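Local structure of prolyl-tRNA synthetase (Naegleria fowleri, 6UYH) at residues Phe47-Val58 with Leu271-Met279. The protein attaches proline to its cognate tRNA, probably through a prolyl-adenylate made from ATP, as a class II aminoacyl-tRNA synthetase. Numbering follows the deposited sequence.
Sequences FRPNCWFVWESV and LSTRTLGVM. With ANP (phosphoaminophosphonic acid-adenylate ester), chain C.
With CG set anti to the backbone N (chi1 -173°), Trp-55 reaches from helix 49-67 to the turn joining strand 261-272 to helix 274-283. Thr-273 has OG1 between its backbone N and carbonyl carbon (chi1 41°), which turns CG2 to the indole. That methyl, CG2 of Thr-273, sits over one face, 3.7 Å from the centroid of the five-membered ring of Trp-55, in a CH-pi contact. The far end of the indole meets backbone: CH2 of Trp-55 lies 3.5 Å from Leu-271 O, which stands at the ring edge near its plane. CZ3 of Trp-55 is 3.4 Å from Ser-272 O. This carbonyl is held by two donors of Thr-275, its N and its OG1. The same methyl also lies obliquely to the Phe-47 ring, nearest its CE2. Leu-276 points toward helix 49-67 and splits its two branches between neighbours there. CD1 of Leu-276 packs on CG1 of Val-54 at 3.8 Å, and its CD2 meets SG of Cys-51 at 3.4 Å. Val-58 and Leu-271 touch tip to tip. The contact is buried and largely apolar, and the helix segments cross at 114°. From the same turn, Ser-272 OG caps Arg-274 N and donates to ANP N3 (2.8 Å). Both terminal nitrogens of Arg-274 grip ANP O3G, with one guanidinium face against C2'. This ATP-site arginine, starting the helix after strand 261-272, is consistent with the motif 3 arginine of class II synthetases.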
ATOM      1  N   PHE A  47      -8.038  -6.406   9.054  1.00 18.77           N
ATOM      2  CA  PHE A  47      -7.543  -5.183   9.697  1.00 20.11           C
ATOM      3  C   PHE A  47      -8.589  -4.094   9.486  1.00 20.26           C
ATOM      4  O   PHE A  47      -8.754  -3.595   8.366  1.00 18.94           O
ATOM      5  CB  PHE A  47      -6.202  -4.723   9.117  1.00 19.38           C
ATOM      6  CG  PHE A  47      -5.038  -5.642   9.384  1.00 20.09           C
ATOM      7  CD1 PHE A  47      -5.066  -6.970   9.002  1.00 28.94           C
ATOM      8  CD2 PHE A  47      -3.885  -5.147   9.966  1.00 21.04           C
ATOM      9  CE1 PHE A  47      -3.976  -7.803   9.242  1.00 34.16           C
ATOM     10  CE2 PHE A  47      -2.783  -5.974  10.196  1.00 21.57           C
ATOM     11  CZ  PHE A  47      -2.838  -7.300   9.844  1.00 22.23           C
ATOM     12  N   ARG A  48      -9.283  -3.715  10.555  1.00 19.76           N
ATOM     13  CA  ARG A  48     -10.349  -2.723  10.482  1.00 19.86           C
ATOM     14  C   ARG A  48      -9.758  -1.308  10.509  1.00 19.11           C
ATOM     15  O   ARG A  48      -8.554  -1.136  10.731  1.00 21.49           O
ATOM     16  CB  ARG A  48     -11.339  -2.989  11.618  1.00 22.44           C
ATOM     17  CG  ARG A  48     -12.045  -4.342  11.495  1.00 25.62           C
ATOM     18  CD  ARG A  48     -13.040  -4.574  12.632  1.00 24.81           C
ATOM     19  NE  ARG A  48     -14.256  -3.779  12.449  1.00 26.36           N
ATOM     20  CZ  ARG A  48     -15.322  -3.848  13.244  1.00 29.94           C
ATOM     21  NH1 ARG A  48     -15.320  -4.669  14.286  1.00 26.31           N
ATOM     22  NH2 ARG A  48     -16.394  -3.100  12.991  1.00 28.50           N
ATOM     23  N   PRO A  49     -10.577  -0.266  10.273  1.00 20.34           N
ATOM     24  CA  PRO A  49     -10.003   1.083  10.054  1.00 20.63           C
ATOM     25  C   PRO A  49      -9.062   1.586  11.143  1.00 20.89           C
ATOM     26  O   PRO A  49      -7.985   2.103  10.821  1.00 19.42           O
ATOM     27  CB  PRO A  49     -11.253   1.966   9.939  1.00 22.61           C
ATOM     28  CG  PRO A  49     -12.267   1.069   9.321  1.00 22.73           C
ATOM     29  CD  PRO A  49     -12.025  -0.280   9.972  1.00 20.77           C
ATOM     30  N   ASN A  50      -9.447   1.477  12.418  1.00 21.32           N
ATOM     31  CA  ASN A  50      -8.619   2.035  13.485  1.00 22.13           C
ATOM     32  C   ASN A  50      -7.299   1.295  13.590  1.00 24.37           C
ATOM     33  O   ASN A  50      -6.289   1.859  14.021  1.00 20.94           O
ATOM     34  CB  ASN A  50      -9.356   1.973  14.819  1.00 21.99           C
ATOM     35  CG  ASN A  50     -10.663   2.733  14.803  1.00 25.95           C
ATOM     36  OD1 ASN A  50     -10.979   3.443  13.844  1.00 26.55           O
ATOM     37  ND2 ASN A  50     -11.433   2.599  15.877  1.00 25.86           N
ATOM     38  N   CYS A  51      -7.296   0.041  13.174  1.00 19.33           N
ATOM     39  CA  CYS A  51      -6.102  -0.783  13.184  1.00 19.82           C
ATOM     40  C   CYS A  51      -5.202  -0.467  11.999  1.00 20.77           C
ATOM     41  O   CYS A  51      -3.994  -0.246  12.159  1.00 20.64           O
ATOM     42  CB  CYS A  51      -6.536  -2.238  13.166  1.00 22.18           C
ATOM     43  SG  CYS A  51      -5.223  -3.379  12.783  1.00 25.41           S
ATOM     44  N   TRP A  52      -5.779  -0.440  10.794  1.00 19.34           N
ATOM     45  CA  TRP A  52      -4.985  -0.149   9.607  1.00 17.93           C
ATOM     46  C   TRP A  52      -4.380   1.246   9.685  1.00 18.18           C
ATOM     47  O   TRP A  52      -3.279   1.472   9.178  1.00 19.23           O
ATOM     48  CB  TRP A  52      -5.850  -0.300   8.344  1.00 18.26           C
ATOM     49  CG  TRP A  52      -5.029  -0.329   7.059  1.00 16.58           C
ATOM     50  CD1 TRP A  52      -5.029   0.607   6.056  1.00 19.18           C
ATOM     51  CD2 TRP A  52      -4.092  -1.339   6.667  1.00 19.22           C
ATOM     52  NE1 TRP A  52      -4.150   0.230   5.066  1.00 19.24           N
ATOM     53  CE2 TRP A  52      -3.567  -0.959   5.415  1.00 19.74           C
ATOM     54  CE3 TRP A  52      -3.645  -2.528   7.255  1.00 18.88           C
ATOM     55  CZ2 TRP A  52      -2.612  -1.728   4.742  1.00 18.47           C
ATOM     56  CZ3 TRP A  52      -2.706  -3.295   6.581  1.00 19.89           C
ATOM     57  CH2 TRP A  52      -2.204  -2.889   5.336  1.00 19.97           C
ATOM     58  N   PHE A  53      -5.068   2.176  10.352  1.00 18.44           N
ATOM     59  CA  PHE A  53      -4.517   3.511  10.570  1.00 19.69           C
ATOM     60  C   PHE A  53      -3.142   3.465  11.226  1.00 22.73           C
ATOM     61  O   PHE A  53      -2.261   4.270  10.898  1.00 18.64           O
ATOM     62  CB  PHE A  53      -5.471   4.345  11.428  1.00 18.68           C
ATOM     63  CG  PHE A  53      -4.985   5.756  11.669  1.00 19.75           C
ATOM     64  CD1 PHE A  53      -5.290   6.765  10.777  1.00 23.52           C
ATOM     65  CD2 PHE A  53      -4.196   6.061  12.776  1.00 19.83           C
ATOM     66  CE1 PHE A  53      -4.835   8.050  10.984  1.00 26.43           C
ATOM     67  CE2 PHE A  53      -3.727   7.352  12.980  1.00 20.69           C
ATOM     68  CZ  PHE A  53      -4.048   8.342  12.084  1.00 23.09           C
ATOM     69  N   VAL A  54      -2.947   2.551  12.181  1.00 16.95           N
ATOM     70  CA  VAL A  54      -1.641   2.435  12.829  1.00 18.32           C
ATOM     71  C   VAL A  54      -0.577   2.064  11.804  1.00 19.28           C
ATOM     72  O   VAL A  54       0.516   2.643  11.776  1.00 20.20           O
ATOM     73  CB  VAL A  54      -1.691   1.411  13.976  1.00 17.61           C
ATOM     74  CG1 VAL A  54      -0.293   1.279  14.625  1.00 20.36           C
ATOM     75  CG2 VAL A  54      -2.688   1.835  15.037  1.00 18.10           C
ATOM     76  N   TRP A  55      -0.869   1.079  10.955  1.00 18.61           N
ATOM     77  CA  TRP A  55       0.131   0.660   9.976  1.00 20.13           C
ATOM     78  C   TRP A  55       0.388   1.760   8.948  1.00 16.10           C
ATOM     79  O   TRP A  55       1.537   1.997   8.564  1.00 17.15           O
ATOM     80  CB  TRP A  55      -0.306  -0.637   9.299  1.00 17.55           C
ATOM     81  CG  TRP A  55       0.735  -1.242   8.402  1.00 19.07           C
ATOM     82  CD1 TRP A  55       0.607  -1.510   7.060  1.00 21.66           C
ATOM     83  CD2 TRP A  55       2.062  -1.660   8.771  1.00 18.18           C
ATOM     84  NE1 TRP A  55       1.773  -2.081   6.583  1.00 22.66           N
ATOM     85  CE2 TRP A  55       2.679  -2.173   7.607  1.00 19.34           C
ATOM     86  CE3 TRP A  55       2.788  -1.649   9.972  1.00 18.72           C
ATOM     87  CZ2 TRP A  55       3.991  -2.664   7.609  1.00 19.88           C
ATOM     88  CZ3 TRP A  55       4.093  -2.142   9.973  1.00 21.36           C
ATOM     89  CH2 TRP A  55       4.678  -2.642   8.797  1.00 19.80           C
ATOM     90  N   GLU A  56      -0.659   2.474   8.527  1.00 17.41           N
ATOM     91  CA  GLU A  56      -0.444   3.610   7.630  1.00 17.63           C
ATOM     92  C   GLU A  56       0.443   4.669   8.276  1.00 18.13           C
ATOM     93  O   GLU A  56       1.229   5.329   7.585  1.00 19.10           O
ATOM     94  CB  GLU A  56      -1.781   4.227   7.219  1.00 17.86           C
ATOM     95  CG  GLU A  56      -2.591   3.344   6.306  1.00 21.21           C
ATOM     96  CD  GLU A  56      -3.877   4.021   5.872  1.00 30.22           C
ATOM     97  OE1 GLU A  56      -4.399   4.852   6.645  1.00 34.57           O
ATOM     98  OE2 GLU A  56      -4.353   3.731   4.765  1.00 26.39           O
ATOM     99  N   SER A  57       0.299   4.865   9.593  1.00 20.00           N
ATOM    100  CA  SER A  57       1.111   5.837  10.318  1.00 20.10           C
ATOM    101  C   SER A  57       2.572   5.414  10.335  1.00 18.97           C
ATOM    102  O   SER A  57       3.472   6.241  10.150  1.00 19.72           O
ATOM    103  CB  SER A  57       0.593   6.001  11.744  1.00 20.70           C
ATOM    104  OG  SER A  57      -0.683   6.641  11.779  1.00 22.53           O
ATOM    105  N   VAL A  58       2.813   4.126  10.532  1.00 17.03           N
ATOM    106  CA  VAL A  58       4.173   3.600  10.455  1.00 17.32           C
ATOM    107  C   VAL A  58       4.739   3.821   9.061  1.00 19.16           C
ATOM    108  O   VAL A  58       5.877   4.280   8.904  1.00 21.90           O
ATOM    109  CB  VAL A  58       4.187   2.115  10.850  1.00 19.45           C
ATOM    110  CG1 VAL A  58       5.558   1.493  10.553  1.00 21.89           C
ATOM    111  CG2 VAL A  58       3.854   1.996  12.331  1.00 19.08           C
ATOM    112  N   LEU A 271      10.274  -4.989   8.414  1.00 17.11           N
ATOM    113  CA  LEU A 271       9.472  -4.645   9.584  1.00 16.45           C
ATOM    114  C   LEU A 271       8.021  -4.912   9.198  1.00 16.66           C
ATOM    115  O   LEU A 271       7.615  -4.511   8.106  1.00 16.44           O
ATOM    116  CB  LEU A 271       9.662  -3.162   9.947  1.00 16.66           C
ATOM    117  CG  LEU A 271       8.897  -2.592  11.142  1.00 21.93           C
ATOM    118  CD1 LEU A 271       9.635  -2.925  12.423  1.00 22.00           C
ATOM    119  CD2 LEU A 271       8.710  -1.085  10.990  1.00 22.31           C
ATOM    120  N   SER A 272       7.246  -5.580  10.068  1.00 16.33           N
ATOM    121  CA  SER A 272       5.905  -6.060   9.690  1.00 16.93           C
ATOM    122  C   SER A 272       4.818  -5.547  10.634  1.00 18.00           C
ATOM    123  O   SER A 272       5.084  -4.879  11.639  1.00 18.36           O
ATOM    124  CB  SER A 272       5.858  -7.588   9.693  1.00 16.88           C
ATOM    125  OG  SER A 272       5.713  -8.059  11.026  1.00 19.28           O
ATOM    126  N   THR A 273       3.578  -5.953  10.330  1.00 17.16           N
ATOM    127  CA  THR A 273       2.424  -5.687  11.181  1.00 18.74           C
ATOM    128  C   THR A 273       2.491  -6.420  12.523  1.00 16.96           C
ATOM    129  O   THR A 273       1.601  -6.227  13.356  1.00 17.32           O
ATOM    130  CB  THR A 273       1.130  -6.032  10.429  1.00 18.53           C
ATOM    131  OG1 THR A 273       1.280  -7.255   9.683  1.00 15.79           O
ATOM    132  CG2 THR A 273       0.771  -4.878   9.464  1.00 16.69           C
ATOM    133  N   ARG A 274       3.526  -7.234  12.751  1.00 13.52           N
ATOM    134  CA  ARG A 274       3.830  -7.693  14.103  1.00 14.08           C
ATOM    135  C   ARG A 274       3.928  -6.518  15.074  1.00 18.62           C
ATOM    136  O   ARG A 274       3.556  -6.643  16.250  1.00 20.21           O
ATOM    137  CB  ARG A 274       5.136  -8.509  14.079  1.00 13.71           C
ATOM    138  CG  ARG A 274       5.749  -8.775  15.443  1.00 16.45           C
ATOM    139  CD  ARG A 274       6.938  -9.735  15.320  1.00 17.19           C
ATOM    140  NE  ARG A 274       6.515 -11.051  14.862  1.00 18.95           N
ATOM    141  CZ  ARG A 274       7.331 -12.081  14.734  1.00 25.06           C
ATOM    142  NH1 ARG A 274       8.619 -11.950  15.061  1.00 25.86           N
ATOM    143  NH2 ARG A 274       6.855 -13.241  14.297  1.00 24.01           N
ATOM    144  N   THR A 275       4.415  -5.374  14.594  1.00 16.22           N
ATOM    145  CA  THR A 275       4.488  -4.151  15.396  1.00 16.80           C
ATOM    146  C   THR A 275       3.188  -3.863  16.128  1.00 18.91           C
ATOM    147  O   THR A 275       3.202  -3.461  17.298  1.00 19.26           O
ATOM    148  CB  THR A 275       4.828  -2.952  14.500  1.00 16.10           C
ATOM    149  OG1 THR A 275       3.963  -2.944  13.354  1.00 19.49           O
ATOM    150  CG2 THR A 275       6.267  -3.025  14.042  1.00 17.48           C
ATOM    151  N   LEU A 276       2.055  -4.039  15.445  1.00 17.58           N
ATOM    152  CA  LEU A 276       0.761  -3.743  16.058  1.00 16.13           C
ATOM    153  C   LEU A 276       0.485  -4.680  17.230  1.00 19.63           C
ATOM    154  O   LEU A 276      -0.071  -4.263  18.252  1.00 18.48           O
ATOM    155  CB  LEU A 276      -0.361  -3.855  15.024  1.00 20.25           C
ATOM    156  CG  LEU A 276      -0.677  -2.602  14.195  1.00 24.16           C
ATOM    157  CD1 LEU A 276       0.517  -2.190  13.369  1.00 22.56           C
ATOM    158  CD2 LEU A 276      -1.865  -2.860  13.300  1.00 26.34           C
ATOM    159  N   GLY A 277       0.840  -5.959  17.083  1.00 18.33           N
ATOM    160  CA  GLY A 277       0.637  -6.905  18.171  1.00 15.84           C
ATOM    161  C   GLY A 277       1.470  -6.566  19.390  1.00 17.90           C
ATOM    162  O   GLY A 277       0.986  -6.626  20.525  1.00 20.05           O
ATOM    163  N   VAL A 278       2.734  -6.204  19.173  1.00 18.22           N
ATOM    164  CA  VAL A 278       3.594  -5.805  20.283  1.00 16.03           C
ATOM    165  C   VAL A 278       2.995  -4.606  20.999  1.00 17.11           C
ATOM    166  O   VAL A 278       2.882  -4.585  22.232  1.00 19.02           O
ATOM    167  CB  VAL A 278       5.016  -5.502  19.776  1.00 15.59           C
ATOM    168  CG1 VAL A 278       5.879  -4.985  20.931  1.00 17.97           C
ATOM    169  CG2 VAL A 278       5.641  -6.766  19.195  1.00 20.29           C
ATOM    170  N   MET A 279       2.582  -3.600  20.226  1.00 19.33           N
ATOM    171  CA  MET A 279       1.980  -2.394  20.783  1.00 17.64           C
ATOM    172  C   MET A 279       0.816  -2.735  21.705  1.00 21.58           C
ATOM    173  O   MET A 279       0.719  -2.225  22.830  1.00 20.95           O
ATOM    174  CB  MET A 279       1.507  -1.488  19.635  1.00 19.14           C
ATOM    175  CG  MET A 279       0.902  -0.157  20.094  1.00 21.36           C
ATOM    176  SD  MET A 279       0.050   0.657  18.709  1.00 26.14           S
ATOM    177  CE  MET A 279      -1.411  -0.368  18.509  1.00 22.08           C
TER
HETATM  178  PG  ANP C 601      10.244 -15.542  13.194  1.00 44.96           P
HETATM  179  O1G ANP C 601      10.995 -16.362  14.135  1.00 48.39           O
HETATM  180  O2G ANP C 601       9.424 -16.509  12.239  1.00 37.08           O
HETATM  181  O3G ANP C 601       9.301 -14.620  14.060  1.00 52.93           O
HETATM  182  PB  ANP C 601      11.692 -14.676  10.718  1.00 37.32           P
HETATM  183  O1B ANP C 601      13.106 -14.990  10.577  1.00 38.66           O
HETATM  184  O2B ANP C 601      10.845 -15.754   9.975  1.00 31.96           O
HETATM  185  N3B ANP C 601      11.214 -14.575  12.289  1.00 46.77           N
HETATM  186  PA  ANP C 601      11.922 -12.466   8.864  1.00 26.46           P
HETATM  187  O1A ANP C 601      13.332 -12.060   9.046  1.00 32.74           O
HETATM  188  O2A ANP C 601      11.768 -13.316   7.647  1.00 26.06           O
HETATM  189  O3A ANP C 601      11.364 -13.290  10.103  1.00 31.43           O
HETATM  190  O5' ANP C 601      10.857 -11.263   8.761  1.00 29.10           O
HETATM  191  C5' ANP C 601      11.077  -9.860   9.035  1.00 25.80           C
HETATM  192  C4' ANP C 601      10.214  -9.495  10.214  1.00 31.92           C
HETATM  193  O4' ANP C 601       8.833  -9.802   9.923  1.00 24.98           O
HETATM  194  C3' ANP C 601      10.534 -10.304  11.462  1.00 35.76           C
HETATM  195  O3' ANP C 601      11.604  -9.707  12.184  1.00 47.43           O
HETATM  196  C2' ANP C 601       9.217 -10.258  12.238  1.00 28.95           C
HETATM  197  O2' ANP C 601       9.186  -9.123  13.094  1.00 29.21           O
HETATM  198  C1' ANP C 601       8.163 -10.179  11.115  1.00 20.67           C
HETATM  199  N9  ANP C 601       7.468 -11.437  10.873  1.00 24.31           N
HETATM  200  C8  ANP C 601       8.029 -12.647  10.553  1.00 21.83           C
HETATM  201  N7  ANP C 601       7.162 -13.614  10.384  1.00 23.11           N
HETATM  202  C5  ANP C 601       5.937 -12.997  10.607  1.00 21.25           C
HETATM  203  C6  ANP C 601       4.616 -13.478  10.581  1.00 22.18           C
HETATM  204  N6  ANP C 601       4.282 -14.729  10.254  1.00 20.37           N
HETATM  205  N1  ANP C 601       3.628 -12.607  10.885  1.00 19.74           N
HETATM  206  C2  ANP C 601       3.949 -11.340  11.162  1.00 19.60           C
HETATM  207  N3  ANP C 601       5.155 -10.769  11.198  1.00 19.85           N
HETATM  208  C4  ANP C 601       6.113 -11.657  10.913  1.00 20.06           C